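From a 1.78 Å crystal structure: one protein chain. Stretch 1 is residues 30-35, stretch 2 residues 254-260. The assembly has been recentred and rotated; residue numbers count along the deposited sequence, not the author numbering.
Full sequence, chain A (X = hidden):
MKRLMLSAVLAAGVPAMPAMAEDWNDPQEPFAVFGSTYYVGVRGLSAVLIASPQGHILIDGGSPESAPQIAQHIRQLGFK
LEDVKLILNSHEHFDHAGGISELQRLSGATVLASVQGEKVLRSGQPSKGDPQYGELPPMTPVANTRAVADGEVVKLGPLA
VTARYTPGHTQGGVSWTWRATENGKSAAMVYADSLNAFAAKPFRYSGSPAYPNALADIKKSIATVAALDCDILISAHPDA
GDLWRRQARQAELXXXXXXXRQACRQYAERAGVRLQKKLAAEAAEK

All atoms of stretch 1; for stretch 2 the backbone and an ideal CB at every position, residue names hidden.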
# COMPACT_ATOMS: atom_id res chain seq x y z
N PRO A 30 -13.00 -2.00 -11.71
CA PRO A 30 -11.65 -2.57 -11.74
C PRO A 30 -11.09 -2.58 -13.15
O PRO A 30 -11.82 -2.46 -14.14
CB PRO A 30 -11.85 -3.99 -11.20
CG PRO A 30 -13.32 -4.31 -11.52
CD PRO A 30 -14.04 -2.99 -11.35
N PHE A 31 -9.78 -2.74 -13.24
CA PHE A 31 -9.14 -2.73 -14.55
C PHE A 31 -7.81 -3.44 -14.49
O PHE A 31 -7.14 -3.45 -13.45
CB PHE A 31 -8.91 -1.30 -15.09
CG PHE A 31 -8.30 -0.32 -14.07
CD1 PHE A 31 -9.11 0.39 -13.19
CD2 PHE A 31 -6.93 -0.07 -14.06
CE1 PHE A 31 -8.55 1.29 -12.28
CE2 PHE A 31 -6.36 0.86 -13.16
CZ PHE A 31 -7.18 1.53 -12.27
N ALA A 32 -7.43 -4.04 -15.61
CA ALA A 32 -6.07 -4.53 -15.78
C ALA A 32 -5.10 -3.36 -15.83
O ALA A 32 -5.37 -2.35 -16.49
CB ALA A 32 -5.96 -5.33 -17.07
N VAL A 33 -3.95 -3.53 -15.17
CA VAL A 33 -2.94 -2.47 -15.19
C VAL A 33 -1.86 -2.91 -16.17
O VAL A 33 -1.58 -2.22 -17.16
CB VAL A 33 -2.38 -2.18 -13.79
CG1 VAL A 33 -1.35 -1.11 -13.87
CG2 VAL A 33 -3.54 -1.71 -12.86
N PHE A 34 -1.26 -4.07 -15.92
CA PHE A 34 -0.20 -4.61 -16.77
C PHE A 34 -0.13 -6.12 -16.55
O PHE A 34 0.00 -6.55 -15.41
CB PHE A 34 1.13 -3.96 -16.45
CG PHE A 34 2.13 -4.06 -17.56
CD1 PHE A 34 2.19 -3.07 -18.52
CD2 PHE A 34 2.98 -5.16 -17.66
CE1 PHE A 34 3.10 -3.13 -19.56
CE2 PHE A 34 3.91 -5.23 -18.71
CZ PHE A 34 3.96 -4.21 -19.66
N GLY A 35 -0.24 -6.90 -17.62
CA GLY A 35 -0.10 -8.34 -17.44
C GLY A 35 -1.19 -8.86 -16.52
O GLY A 35 -2.37 -8.49 -16.65
N UNK A 254 -3.68 2.02 -24.12
CA UNK A 254 -3.52 0.69 -23.57
C UNK A 254 -2.73 0.75 -22.27
O UNK A 254 -2.73 1.74 -21.53
CB UNK A 254 -2.83 -0.23 -24.58
N UNK A 255 -2.02 -0.34 -22.01
CA UNK A 255 -1.34 -0.44 -20.73
C UNK A 255 -0.17 0.54 -20.62
O UNK A 255 0.26 0.84 -19.51
CB UNK A 255 -0.84 -1.87 -20.52
N UNK A 256 0.36 1.01 -21.76
CA UNK A 256 1.41 2.03 -21.70
C UNK A 256 0.94 3.32 -21.01
O UNK A 256 1.77 4.11 -20.56
CB UNK A 256 1.90 2.35 -23.11
N UNK A 257 -0.38 3.56 -20.93
CA UNK A 257 -0.86 4.73 -20.20
C UNK A 257 -0.33 4.76 -18.77
O UNK A 257 -0.15 5.83 -18.20
CB UNK A 257 -2.39 4.75 -20.19
N UNK A 258 -0.09 3.58 -18.19
CA UNK A 258 0.33 3.52 -16.80
C UNK A 258 1.81 3.73 -16.61
O UNK A 258 2.24 3.96 -15.48
CB UNK A 258 -0.07 2.17 -16.19
N UNK A 259 2.60 3.65 -17.69
CA UNK A 259 4.05 3.68 -17.59
C UNK A 259 4.54 5.12 -17.50
O UNK A 259 4.22 5.95 -18.36
CB UNK A 259 4.69 2.97 -18.78
N UNK A 260 5.36 5.40 -16.48
CA UNK A 260 6.00 6.71 -16.34
C UNK A 260 7.17 6.51 -15.39
O UNK A 260 6.97 6.43 -14.17
CB UNK A 260 5.03 7.78 -15.83

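Position 254 has positive phi (71°) with psi near -150°, a combination that by itself favours glycine. An ideal CB here would point sideways and meet nothing of stretch 1 within 5.5 Å. Stretch 1 therefore makes no demand on it; the backbone does. The deposited residue is Gly254. Its O accepts a hydrogen bond from the N of 257 (3.0 Å), at the start of a short 3-10 segment running from 255 to 258.

At position 255, CA-to-CB points toward stretch 1. The CA lies 5.9 Å from the CA of Phe34, the nearest such pair between the stretches. The ideal CB is 3.5 Å from Val33 O and 3.8 Å from Phe34 CD1, so a carbonyl and an aromatic ring border the site. A small side chain suits this spot: alanine, serine or perhaps cysteine. The deposited residue is Ser255, with chi1 at 61° (p). Its CB packs 3.4 Å from Val33 O, and its OG lies 3.7 Å from Phe34 CE1. Neither contact is a hydrogen bond; OG finds its hydrogen bond elsewhere in the structure.

At position 256, CA-to-CB points away from stretch 1, and the ideal CB has none of its atoms within 5.5 Å. Many side chains compatible with a 3-10 turn would do. The deposited residue is Ala256, whose O accepts a hydrogen bond from the N of 259 (3.0 Å).

Position 257 is likewise out of reach of stretch 1, which gives no preference beyond the turn's phi and psi (-55°/-30°). The deposited residue is Ala257. It makes no contact with stretch 1, but its N bonds back to Gly254 O.

Position 258 points toward stretch 1. Its ideal CB is 4.2 Å from Val33 CG1, and the Phe31 ring lies farther along the strand. An apolar side chain suits: leucine could cover Val33, while methionine or phenylalanine could also extend toward the Phe31 ring. The deposited residue is Phe258, chi1 -63° (m), which has the largest area covered by stretch 1 of any residue in its stretch. Val33 CG1 sits over one face of its ring, 4.0 Å from the ring centroid and 18° off the normal, a CH-pi contact. The ring of Phe31 meets it rim to rim, with planes only 2° apart and centroids 5.8 Å apart; Phe31 CE2 comes 3.7 Å from Phe258 CZ. Phe258 CD2 also lies 3.4 Å from Val33 O, so the ring packs against backbone as well as side chains.

Position 259 points sideways, and its ideal CB touches nothing. A side chain long enough to turn back could still reach the Phe34 ring, so leucine, isoleucine or methionine would suit. The deposited residue is Ile259, chi1 -66° (m) and chi2 179° (t). Its CD1 comes 4.2 Å from Phe34 CE1, an apolar contact.

Position 260 is out of reach and precedes a turn into a helix, where aspartate, asparagine, serine or threonine could cap. The deposited Asp260 caps a backbone N just past the stretch.

Stretch 2 (254-260) GSAAFID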
# COMPACT_ATOMS: atom_id res chain seq x y z
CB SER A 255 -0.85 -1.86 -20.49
OG SER A 255 0.08 -2.20 -21.52
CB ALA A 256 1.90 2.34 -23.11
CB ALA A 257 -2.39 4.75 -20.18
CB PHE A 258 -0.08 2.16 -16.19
CG PHE A 258 -1.56 1.97 -16.16
CD1 PHE A 258 -2.34 2.67 -15.25
CD2 PHE A 258 -2.19 1.11 -17.04
CE1 PHE A 258 -3.72 2.49 -15.22
CE2 PHE A 258 -3.56 0.94 -17.02
CZ PHE A 258 -4.33 1.65 -16.11
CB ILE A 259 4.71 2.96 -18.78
CG1 ILE A 259 4.35 1.47 -18.69
CG2 ILE A 259 6.23 3.21 -18.77
CD1 ILE A 259 4.91 0.61 -19.83
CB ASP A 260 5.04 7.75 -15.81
CG ASP A 260 5.68 9.14 -15.72
OD1 ASP A 260 4.93 10.12 -15.68
OD2 ASP A 260 6.93 9.24 -15.70
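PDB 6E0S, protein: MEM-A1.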